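Local coordinates for protein bifunctional endomannanase/endoglucanase (Caldanaerobius polysaccharolyticus, PDB 3W0K) that probably hydrolyses beta-linked mannan and glucan chains as a family 5 glycoside hydrolase built on a beta/alpha barrel, at residues Gly5-Trp10 with Ser289-Lys294; Leu28-Glu33 with Arg313-Asp318; Phe36-Ile41 with His78-Leu83; Gly260-Thr265 with Lys294-Ile299. All blocks are in the same frame, centred on the assembly; numbering follows the deposited sequence.

Contact 1 of 4, residues Gly5-Trp10 with Ser289-Lys294; sequences GFNFQW and SLWNFK
Phe293 carries its CG anti to the backbone N (chi1 172°), whereas Phe6 tucks its CG beside its own N, and from these two stems the rings meet as a T-shaped (edge-to-face) pair. The edge of Phe293 is turned on the face of Phe6, with CD1 of Phe293 standing 3.8 Å above the centre of the Phe6 ring and the planes 86° apart. At the rim of Phe6, near its plane, sits Asn292 O, 3.3 Å from Phe6 CD1. Leu290 runs alongside Phe6 and presses its CB on that same carbon. Phe8 completes the aromatic cluster, its CE1 lying 3.6 Å from Phe293 CB.

The polar side is built on Leu290 O, which takes two N-H groups from one residue. Asn7 N comes in nearly along the C=O axis at 2.9 Å, while Asn7 ND2 reaches Leu290 O from above the carbonyl plane at 3.2 Å. The amide is held at its other atom too, since OD1 is bonded to Arg40. Leu290 N bonds in turn to Gly5 O at 3.0 Å. Past these bonds the chains part, and a water bridges Asn7 O and Phe293 N.

The pairing closes the barrel, joining its first strand, 4-7, to its last, 287-290. Helix 25-33 covers Phe6, Phe8 and Phe293 through Leu31 and Ala27, while Asn7 and Trp291 touch Glu258 of strand 254-259.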
# COMPACT_ATOMS: atom_id res chain seq x y z
N GLY A 5 4.44 -7.26 6.76
CA GLY A 5 4.29 -8.14 5.61
C GLY A 5 4.70 -7.57 4.28
O GLY A 5 5.64 -6.79 4.16
N PHE A 6 3.95 -7.99 3.26
CA PHE A 6 4.23 -7.61 1.88
C PHE A 6 2.97 -7.37 1.08
O PHE A 6 1.89 -7.87 1.42
CB PHE A 6 4.99 -8.74 1.17
CG PHE A 6 6.30 -9.10 1.80
CD1 PHE A 6 7.49 -8.57 1.30
CD2 PHE A 6 6.36 -9.95 2.90
CE1 PHE A 6 8.71 -8.88 1.89
CE2 PHE A 6 7.58 -10.27 3.50
CZ PHE A 6 8.76 -9.74 2.99
N ASN A 7 3.11 -6.60 0.01
CA ASN A 7 2.01 -6.38 -0.92
C ASN A 7 2.21 -7.46 -2.00
O ASN A 7 3.34 -7.83 -2.31
CB ASN A 7 2.13 -5.02 -1.62
CG ASN A 7 1.70 -3.87 -0.75
OD1 ASN A 7 0.63 -3.30 -0.95
ND2 ASN A 7 2.56 -3.46 0.18
N PHE A 8 1.10 -7.97 -2.53
CA PHE A 8 1.15 -8.96 -3.60
C PHE A 8 0.30 -8.42 -4.74
O PHE A 8 -0.79 -7.89 -4.52
CB PHE A 8 0.67 -10.33 -3.12
CG PHE A 8 1.71 -11.10 -2.36
CD1 PHE A 8 2.74 -11.75 -3.03
CD2 PHE A 8 1.68 -11.14 -0.97
CE1 PHE A 8 3.73 -12.44 -2.33
CE2 PHE A 8 2.66 -11.83 -0.26
CZ PHE A 8 3.69 -12.49 -0.94
N GLN A 9 0.82 -8.56 -5.95
CA GLN A 9 0.18 -8.04 -7.15
C GLN A 9 -0.63 -9.04 -7.98
O GLN A 9 -0.77 -8.89 -9.20
CB GLN A 9 1.26 -7.36 -8.01
CG GLN A 9 1.87 -6.08 -7.39
CD GLN A 9 2.76 -6.31 -6.17
OE1 GLN A 9 2.71 -5.56 -5.19
NE2 GLN A 9 3.61 -7.32 -6.24
N TRP A 10 -1.24 -10.01 -7.30
CA TRP A 10 -2.03 -11.06 -7.96
C TRP A 10 -3.20 -10.58 -8.81
O TRP A 10 -3.55 -11.22 -9.80
CB TRP A 10 -2.53 -12.07 -6.92
CG TRP A 10 -1.44 -12.63 -6.04
CD1 TRP A 10 -0.13 -12.84 -6.38
CD2 TRP A 10 -1.58 -13.04 -4.68
NE1 TRP A 10 0.55 -13.36 -5.31
CE2 TRP A 10 -0.31 -13.50 -4.25
CE3 TRP A 10 -2.65 -13.07 -3.78
CZ2 TRP A 10 -0.08 -13.98 -2.96
CZ3 TRP A 10 -2.42 -13.55 -2.49
CH2 TRP A 10 -1.15 -14.00 -2.10
N SER A 289 4.75 -2.78 5.40
CA SER A 289 4.57 -3.76 4.34
C SER A 289 5.38 -3.37 3.11
O SER A 289 5.14 -2.31 2.52
CB SER A 289 3.08 -3.87 3.99
OG SER A 289 2.84 -4.88 3.03
N LEU A 290 6.33 -4.21 2.73
CA LEU A 290 7.18 -3.95 1.56
C LEU A 290 6.35 -4.07 0.28
O LEU A 290 5.45 -4.91 0.20
CB LEU A 290 8.35 -4.94 1.54
CG LEU A 290 9.61 -4.53 0.77
CD1 LEU A 290 10.29 -3.35 1.46
CD2 LEU A 290 10.56 -5.70 0.68
N TRP A 291 6.65 -3.24 -0.71
CA TRP A 291 5.88 -3.25 -1.96
C TRP A 291 5.88 -4.59 -2.71
O TRP A 291 4.86 -5.00 -3.24
CB TRP A 291 6.28 -2.10 -2.88
CG TRP A 291 5.54 -2.12 -4.19
CD1 TRP A 291 6.10 -2.17 -5.43
CD2 TRP A 291 4.12 -2.15 -4.38
NE1 TRP A 291 5.11 -2.24 -6.39
CE2 TRP A 291 3.89 -2.23 -5.77
CE3 TRP A 291 3.02 -2.13 -3.52
CZ2 TRP A 291 2.60 -2.29 -6.32
CZ3 TRP A 291 1.74 -2.19 -4.06
CH2 TRP A 291 1.54 -2.27 -5.45
N ASN A 292 7.04 -5.25 -2.77
CA ASN A 292 7.11 -6.55 -3.45
C ASN A 292 7.72 -7.59 -2.52
O ASN A 292 8.40 -7.26 -1.55
CB ASN A 292 8.05 -6.51 -4.68
CG ASN A 292 7.51 -5.70 -5.84
OD1 ASN A 292 8.29 -5.18 -6.63
ND2 ASN A 292 6.20 -5.64 -5.99
N PHE A 293 7.41 -8.86 -2.80
CA PHE A 293 8.02 -9.98 -2.09
C PHE A 293 9.04 -10.38 -3.15
O PHE A 293 10.25 -10.30 -2.93
CB PHE A 293 7.02 -11.11 -1.84
CG PHE A 293 7.65 -12.35 -1.29
CD1 PHE A 293 8.22 -12.35 -0.02
CD2 PHE A 293 7.73 -13.51 -2.06
CE1 PHE A 293 8.87 -13.48 0.47
CE2 PHE A 293 8.37 -14.65 -1.58
CZ PHE A 293 8.95 -14.63 -0.31
N LYS A 294 8.54 -10.79 -4.31
CA LYS A 294 9.39 -11.11 -5.46
C LYS A 294 9.22 -9.88 -6.36
O LYS A 294 8.12 -9.33 -6.45
CB LYS A 294 8.90 -12.36 -6.19
CG LYS A 294 9.36 -13.66 -5.55
CD LYS A 294 8.81 -14.87 -6.28
CE LYS A 294 7.32 -15.02 -6.05
NZ LYS A 294 6.80 -16.24 -6.74
O HOH W 1 4.89 -8.98 -4.27

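Contact 2 of 4, residues Leu28-Glu33 with Arg313-Asp318; sequences LDFLAE and RGFKVD
The Phe30 ring has the edge of Phe315 turned toward its face and Arg313 O at its own edge, in plane. The two rings form an offset edge-to-face pair, centroids 5.8 Å apart and planes at 87°. Their nearest approach is Phe30 CD1 to Phe315 CD1 at 3.8 Å, and that same Phe30 carbon is 3.4 Å from Arg313 O. Farther round the ring, Phe30 CZ meets Val317 CG1 at 4.0 Å. CB of Phe30 already points at the hairpin, and CG, anti to the backbone N (chi1 -178°), carries on outward from the helix.

Outward from this apolar patch the contact turns polar. A water donates to both Glu33 OE1, at 2.8 Å, and Arg313 O, at 2.7 Å, tying the helix to the turn. The extended Arg313 chain crosses Glu33 obliquely, its CB and CD each 3.9 Å from Glu33 OE1; the carboxylate and guanidinium planes stand 84° apart and the charged atoms do not touch. Both residues also touch a crystal neighbour, so their rotamers may partly reflect the lattice.

Arg313 and Gly314 form the turn between strands 310-312 and 315-317, and Tyr312 of the first strand packs on both Phe30 and Val317. The ring of Phe293 meets those of Phe30 and Phe315, so hairpin and helix share a partner from the segment after strand 287-290. Elsewhere on the helix, Leu28 and Leu31 reach Val39 of barrel strand 38-44.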
# COMPACT_ATOMS: atom_id res chain seq x y z
N LEU A 28 3.33 -17.27 0.61
CA LEU A 28 2.60 -17.13 1.87
C LEU A 28 3.22 -18.02 2.95
O LEU A 28 3.29 -17.62 4.11
CB LEU A 28 1.12 -17.45 1.68
CG LEU A 28 0.33 -16.47 0.79
CD1 LEU A 28 -1.11 -16.93 0.69
CD2 LEU A 28 0.40 -15.07 1.36
N ASP A 29 3.68 -19.21 2.56
CA ASP A 29 4.32 -20.13 3.50
C ASP A 29 5.61 -19.49 4.02
O ASP A 29 5.94 -19.61 5.20
CB ASP A 29 4.67 -21.47 2.83
CG ASP A 29 3.47 -22.40 2.71
OD1 ASP A 29 2.45 -22.20 3.42
OD2 ASP A 29 3.56 -23.36 1.92
N PHE A 30 6.33 -18.79 3.14
CA PHE A 30 7.56 -18.12 3.55
C PHE A 30 7.24 -17.04 4.59
O PHE A 30 7.92 -16.95 5.61
CB PHE A 30 8.28 -17.50 2.35
CG PHE A 30 9.58 -16.82 2.71
CD1 PHE A 30 10.79 -17.49 2.56
CD2 PHE A 30 9.59 -15.52 3.20
CE1 PHE A 30 11.99 -16.88 2.91
CE2 PHE A 30 10.79 -14.89 3.55
CZ PHE A 30 11.99 -15.58 3.40
N LEU A 31 6.22 -16.23 4.33
CA LEU A 31 5.83 -15.19 5.27
C LEU A 31 5.55 -15.79 6.64
O LEU A 31 6.08 -15.32 7.65
CB LEU A 31 4.59 -14.44 4.77
CG LEU A 31 4.82 -13.17 3.94
CD1 LEU A 31 5.51 -13.50 2.63
CD2 LEU A 31 3.47 -12.51 3.68
N ALA A 32 4.74 -16.84 6.66
CA ALA A 32 4.37 -17.51 7.90
C ALA A 32 5.58 -18.10 8.62
O ALA A 32 5.71 -17.95 9.83
CB ALA A 32 3.34 -18.61 7.62
N GLU A 33 6.47 -18.72 7.86
CA GLU A 33 7.66 -19.34 8.43
C GLU A 33 8.70 -18.35 8.95
O GLU A 33 9.56 -18.71 9.74
CB GLU A 33 8.29 -20.30 7.42
CG GLU A 33 7.42 -21.52 7.15
CD GLU A 33 7.98 -22.44 6.07
OE1 GLU A 33 9.10 -22.19 5.57
OE2 GLU A 33 7.30 -23.42 5.73
N ARG A 313 14.53 -21.12 2.86
CA ARG A 313 13.13 -21.52 2.92
C ARG A 313 12.33 -21.34 1.63
O ARG A 313 11.25 -20.74 1.63
CB ARG A 313 12.46 -20.85 4.12
CG ARG A 313 13.08 -21.31 5.43
CD ARG A 313 12.51 -20.67 6.68
NE ARG A 313 13.16 -21.23 7.87
CZ ARG A 313 13.03 -20.76 9.10
NH1 ARG A 313 12.26 -19.72 9.36
NH2 ARG A 313 13.69 -21.35 10.10
N GLY A 314 12.88 -21.86 0.54
CA GLY A 314 12.20 -21.81 -0.75
C GLY A 314 12.52 -20.69 -1.72
O GLY A 314 12.11 -20.76 -2.88
N PHE A 315 13.28 -19.68 -1.29
CA PHE A 315 13.59 -18.56 -2.17
C PHE A 315 15.03 -18.06 -2.04
O PHE A 315 15.68 -18.27 -1.01
CB PHE A 315 12.63 -17.39 -1.88
CG PHE A 315 11.18 -17.72 -2.13
CD1 PHE A 315 10.38 -18.24 -1.12
CD2 PHE A 315 10.63 -17.53 -3.39
CE1 PHE A 315 9.05 -18.58 -1.36
CE2 PHE A 315 9.30 -17.86 -3.64
CZ PHE A 315 8.51 -18.39 -2.63
N LYS A 316 15.51 -17.40 -3.09
CA LYS A 316 16.86 -16.82 -3.09
C LYS A 316 16.66 -15.39 -2.58
O LYS A 316 16.31 -14.48 -3.33
CB LYS A 316 17.42 -16.81 -4.51
N VAL A 317 16.89 -15.22 -1.28
CA VAL A 317 16.67 -13.93 -0.63
C VAL A 317 17.89 -13.08 -0.31
O VAL A 317 19.01 -13.57 -0.20
CB VAL A 317 15.88 -14.11 0.69
CG1 VAL A 317 14.61 -14.92 0.44
CG2 VAL A 317 16.74 -14.79 1.75
N ASP A 318 17.63 -11.78 -0.18
CA ASP A 318 18.65 -10.81 0.22
C ASP A 318 18.55 -10.96 1.74
O ASP A 318 17.66 -10.39 2.38
CB ASP A 318 18.22 -9.41 -0.22
CG ASP A 318 19.15 -8.30 0.28
OD1 ASP A 318 19.88 -8.49 1.28
OD2 ASP A 318 19.13 -7.22 -0.33
O HOH W 2 8.91 -20.94 3.02

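Contact 3 of 4, residues Phe36-Ile41 with His78-Leu83; sequences FNFVRI and HMCLNL
Cys80 is held through both backbone polar atoms: its N donates to Val39 O at 2.8 Å, and its O accepts from Ile41 N, also at 2.8 Å, in a bond of 172°. His78 N to Asn37 O, Val39 N to His78 O and Asn82 N to Ile41 O continue this parallel pairing. Ile41 CG1 rests 4.0 Å from Met79 CG on the side covered by helix 62-74. Facing the barrel interior, Phe38 and His78 lie rim to rim with planes 5° apart, and Phe38 CE1 packs on Cys80 CB at 3.7 Å.

The Asn82 amide stacks on the Arg40 guanidinium, planes 26° apart. Asn82 OD1 lies over that face, 3.3 Å from Arg40 NH2, without a hydrogen bond, while Asn82 ND2 bonds to Asp133 O, helping to hold the amide. The guanidinium is gripped by salt bridges to Glu258 and Asp133 and by hydrogen bonds to Asn7 and Asn136. A leucine in place of Arg40 would probably leave those two carboxylates without their positive mate and the Asn82 amide without its flat partner. Held at its nitrogens and covered by an amide, the guanidinium probably has little freedom to turn, consistent with a fixed polar network inside the barrel.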
# COMPACT_ATOMS: atom_id res chain seq x y z
N PHE A 36 6.05 -13.12 9.42
CA PHE A 36 5.23 -12.04 8.86
C PHE A 36 3.77 -12.44 9.04
O PHE A 36 3.44 -13.62 9.01
CB PHE A 36 5.58 -11.81 7.39
CG PHE A 36 6.97 -11.29 7.17
CD1 PHE A 36 7.24 -9.93 7.26
CD2 PHE A 36 8.02 -12.16 6.90
CE1 PHE A 36 8.53 -9.44 7.07
CE2 PHE A 36 9.32 -11.68 6.72
CZ PHE A 36 9.57 -10.32 6.80
N ASN A 37 2.91 -11.44 9.22
CA ASN A 37 1.49 -11.70 9.47
C ASN A 37 0.55 -10.77 8.71
O ASN A 37 -0.61 -10.62 9.09
CB ASN A 37 1.23 -11.52 10.97
CG ASN A 37 1.58 -10.12 11.45
OD1 ASN A 37 1.82 -9.21 10.65
ND2 ASN A 37 1.63 -9.94 12.77
N PHE A 38 1.05 -10.16 7.64
CA PHE A 38 0.25 -9.20 6.90
C PHE A 38 0.49 -9.25 5.40
O PHE A 38 1.62 -9.36 4.94
CB PHE A 38 0.56 -7.80 7.44
CG PHE A 38 -0.14 -6.68 6.72
CD1 PHE A 38 -1.40 -6.26 7.12
CD2 PHE A 38 0.48 -6.01 5.66
CE1 PHE A 38 -2.03 -5.18 6.49
CE2 PHE A 38 -0.14 -4.93 5.03
CZ PHE A 38 -1.41 -4.52 5.45
N VAL A 39 -0.61 -9.16 4.65
CA VAL A 39 -0.57 -9.15 3.20
C VAL A 39 -1.55 -8.09 2.71
O VAL A 39 -2.68 -8.02 3.18
CB VAL A 39 -0.95 -10.53 2.61
CG1 VAL A 39 -1.42 -10.41 1.17
CG2 VAL A 39 0.24 -11.46 2.66
N ARG A 40 -1.07 -7.19 1.85
CA ARG A 40 -1.92 -6.17 1.27
C ARG A 40 -2.13 -6.58 -0.18
O ARG A 40 -1.19 -6.94 -0.88
CB ARG A 40 -1.28 -4.78 1.35
CG ARG A 40 -2.14 -3.67 0.72
CD ARG A 40 -1.59 -2.31 1.09
NE ARG A 40 -2.35 -1.19 0.52
CZ ARG A 40 -2.00 -0.52 -0.58
NH1 ARG A 40 -0.92 -0.87 -1.26
NH2 ARG A 40 -2.65 0.59 -0.91
N ILE A 41 -3.39 -6.55 -0.62
CA ILE A 41 -3.74 -6.94 -1.97
C ILE A 41 -4.37 -5.77 -2.75
O ILE A 41 -5.57 -5.54 -2.66
CB ILE A 41 -4.74 -8.13 -1.97
CG1 ILE A 41 -4.18 -9.29 -1.13
CG2 ILE A 41 -5.01 -8.61 -3.39
CD1 ILE A 41 -2.97 -9.96 -1.74
N HIS A 78 -3.02 -11.65 8.16
CA HIS A 78 -4.11 -10.69 7.98
C HIS A 78 -4.08 -10.21 6.54
O HIS A 78 -3.01 -9.90 6.00
CB HIS A 78 -3.91 -9.49 8.92
CG HIS A 78 -4.86 -8.36 8.66
ND1 HIS A 78 -6.02 -8.20 9.39
CD2 HIS A 78 -4.83 -7.35 7.76
CE1 HIS A 78 -6.67 -7.14 8.93
NE2 HIS A 78 -5.97 -6.61 7.95
N MET A 79 -5.25 -10.14 5.91
CA MET A 79 -5.34 -9.67 4.53
C MET A 79 -5.99 -8.30 4.46
O MET A 79 -7.08 -8.08 5.00
CB MET A 79 -6.13 -10.64 3.66
CG MET A 79 -6.13 -10.25 2.18
SD MET A 79 -7.03 -11.40 1.12
CE MET A 79 -8.44 -10.41 0.66
N CYS A 80 -5.30 -7.36 3.82
CA CYS A 80 -5.82 -6.02 3.65
C CYS A 80 -6.16 -5.83 2.17
O CYS A 80 -5.27 -5.77 1.32
CB CYS A 80 -4.79 -4.98 4.09
SG CYS A 80 -5.34 -3.28 3.86
N LEU A 81 -7.46 -5.79 1.88
CA LEU A 81 -7.95 -5.63 0.51
C LEU A 81 -7.98 -4.15 0.15
O LEU A 81 -8.60 -3.35 0.85
CB LEU A 81 -9.35 -6.23 0.37
CG LEU A 81 -10.04 -6.09 -0.99
CD1 LEU A 81 -9.27 -6.85 -2.06
CD2 LEU A 81 -11.47 -6.61 -0.89
N ASN A 82 -7.34 -3.80 -0.96
CA ASN A 82 -7.27 -2.41 -1.40
C ASN A 82 -7.73 -2.20 -2.84
O ASN A 82 -7.43 -3.02 -3.71
CB ASN A 82 -5.82 -1.90 -1.27
CG ASN A 82 -5.58 -0.60 -2.02
OD1 ASN A 82 -4.89 -0.57 -3.05
ND2 ASN A 82 -6.16 0.49 -1.53
N LEU A 83 -8.48 -1.13 -3.09
CA LEU A 83 -8.86 -0.81 -4.46
C LEU A 83 -7.73 0.10 -4.94
O LEU A 83 -7.60 1.24 -4.47
CB LEU A 83 -10.20 -0.08 -4.55
CG LEU A 83 -11.48 -0.90 -4.37
CD1 LEU A 83 -12.69 -0.03 -4.71
CD2 LEU A 83 -11.46 -2.12 -5.27

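Contact 4 of 4, residues Gly260-Thr265 with Lys294-Ile299; sequences GCFNKT and KGPFGI
The Phe297 ring nestles into the backbone of Gly260-Phe262, and here the fit is close. Phe262 N stands 3.4 Å above the Phe297 ring plane, offset toward the rim, while Phe297 CD2 is also 3.4 Å from Cys261 C. Gly260 O lies at the ring's edge, in plane. The Phe262 ring meets Phe297 obliquely, planes 36° apart, with Phe262 CD1 3.5 Å from Phe297 CE1. On that same ring Phe262 CE1 touches Pro296 CB, again at 3.5 Å.

The other end is looser and partly exposed. Asn263 lies alongside Pro296, its CG 3.8 Å from Pro296 CB, and its ND2 bonds instead to His302 O. No direct hydrogen bond joins the two loops; a water takes the N-H of Cys261 at 2.9 Å and makes a weaker link to Phe297 O. The loop of Phe297 is shaped by a type I beta turn from Gly295 to Gly298.

An alanine in place of Phe297 would probably open a gap against the Cys261-Phe262 backbone and strip the Phe262 ring of one aromatic neighbour. The rings of Trp291 and His205 also meet Phe297.

These loops follow barrel strands 254-259 and 287-290, at the strand ends that in TIM barrels bear the active site. A Tris molecule, probably from the crystallisation liquor, lies about 5 Å from the Phe297 side chain, which is consistent with a pocket there.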
# COMPACT_ATOMS: atom_id res chain seq x y z
N GLY A 260 9.80 0.78 0.28
CA GLY A 260 10.79 0.01 -0.43
C GLY A 260 11.62 0.84 -1.38
O GLY A 260 11.42 2.05 -1.51
N CYS A 261 12.51 0.16 -2.09
CA CYS A 261 13.40 0.80 -3.04
C CYS A 261 13.44 0.02 -4.34
O CYS A 261 13.46 -1.21 -4.33
CB CYS A 261 14.80 0.87 -2.43
SG CYS A 261 16.02 1.73 -3.42
N PHE A 262 13.47 0.74 -5.46
CA PHE A 262 13.53 0.14 -6.79
C PHE A 262 14.90 -0.52 -6.96
O PHE A 262 15.80 -0.32 -6.14
CB PHE A 262 13.27 1.21 -7.85
CG PHE A 262 12.99 0.68 -9.22
CD1 PHE A 262 12.12 -0.40 -9.41
CD2 PHE A 262 13.56 1.27 -10.34
CE1 PHE A 262 11.83 -0.87 -10.69
CE2 PHE A 262 13.28 0.80 -11.62
CZ PHE A 262 12.41 -0.26 -11.80
N ASN A 263 15.08 -1.29 -8.04
CA ASN A 263 16.33 -2.02 -8.25
C ASN A 263 17.44 -1.41 -9.09
O ASN A 263 18.33 -2.12 -9.56
CB ASN A 263 16.02 -3.44 -8.74
CG ASN A 263 15.47 -3.47 -10.17
OD1 ASN A 263 15.13 -2.43 -10.74
ND2 ASN A 263 15.41 -4.66 -10.74
N LYS A 264 17.41 -0.09 -9.29
CA LYS A 264 18.45 0.58 -10.07
C LYS A 264 19.43 1.31 -9.17
O LYS A 264 20.53 1.68 -9.58
CB LYS A 264 17.83 1.54 -11.09
CG LYS A 264 16.99 0.84 -12.15
CD LYS A 264 17.80 -0.20 -12.90
CE LYS A 264 16.94 -0.92 -13.93
NZ LYS A 264 17.72 -1.94 -14.68
N THR A 265 19.03 1.49 -7.91
CA THR A 265 19.84 2.16 -6.90
C THR A 265 20.90 1.17 -6.40
O THR A 265 20.63 -0.02 -6.29
CB THR A 265 18.95 2.59 -5.72
OG1 THR A 265 17.97 3.52 -6.19
CG2 THR A 265 19.77 3.23 -4.60
N LYS A 294 8.54 -10.79 -4.31
CA LYS A 294 9.39 -11.11 -5.46
C LYS A 294 9.22 -9.88 -6.36
O LYS A 294 8.12 -9.33 -6.45
CB LYS A 294 8.90 -12.36 -6.19
CG LYS A 294 9.36 -13.66 -5.55
CD LYS A 294 8.81 -14.87 -6.28
CE LYS A 294 7.32 -15.02 -6.05
NZ LYS A 294 6.80 -16.24 -6.74
N GLY A 295 10.31 -9.43 -6.96
CA GLY A 295 10.24 -8.26 -7.81
C GLY A 295 11.27 -7.21 -7.43
O GLY A 295 11.95 -7.36 -6.42
N PRO A 296 11.37 -6.11 -8.20
CA PRO A 296 12.32 -5.02 -7.96
C PRO A 296 12.29 -4.42 -6.55
O PRO A 296 13.34 -4.08 -6.01
CB PRO A 296 11.93 -3.99 -9.01
CG PRO A 296 11.44 -4.84 -10.14
CD PRO A 296 10.58 -5.85 -9.42
N PHE A 297 11.10 -4.27 -5.98
CA PHE A 297 10.94 -3.72 -4.63
C PHE A 297 10.86 -4.83 -3.57
O PHE A 297 10.41 -4.58 -2.45
CB PHE A 297 9.65 -2.89 -4.53
CG PHE A 297 9.73 -1.54 -5.20
CD1 PHE A 297 9.46 -1.41 -6.55
CD2 PHE A 297 10.02 -0.41 -4.45
CE1 PHE A 297 9.47 -0.15 -7.16
CE2 PHE A 297 10.04 0.86 -5.05
CZ PHE A 297 9.76 0.98 -6.41
N GLY A 298 11.29 -6.04 -3.92
CA GLY A 298 11.20 -7.15 -2.98
C GLY A 298 12.49 -7.62 -2.33
O GLY A 298 13.52 -6.94 -2.37
N ILE A 299 12.41 -8.78 -1.69
CA ILE A 299 13.57 -9.38 -1.03
C ILE A 299 14.12 -10.57 -1.82
O ILE A 299 15.21 -11.05 -1.53
CB ILE A 299 13.26 -9.84 0.42
CG1 ILE A 299 12.18 -10.92 0.44
CG2 ILE A 299 12.87 -8.66 1.29
CD1 ILE A 299 12.07 -11.66 1.77
O HOH W 3 12.31 -2.69 -1.54

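Contacts 1 and 3 are the core pair: both join neighbouring parallel strands of the barrel, share the sheet through strands 4-7 and 38-44, and meet in the backbone bond of Phe8 N to Arg40 O. Both combine backbone hydrogen bonds with buried polar groups, contact 1 adding an aromatic cluster. Contacts 2 and 4 lie farther out, lack direct hydrogen bonds between their segments, and rely on aromatic packing plus a bridging water. Contact 2 fastens the hairpin of strands 310-312 and 315-317 to helix 25-33 and touches contact 1 through Phe293. Contact 4 shares Lys294 with contact 1 and continues it into the loops at the barrel mouth. Contacts 3 and 4 do not touch.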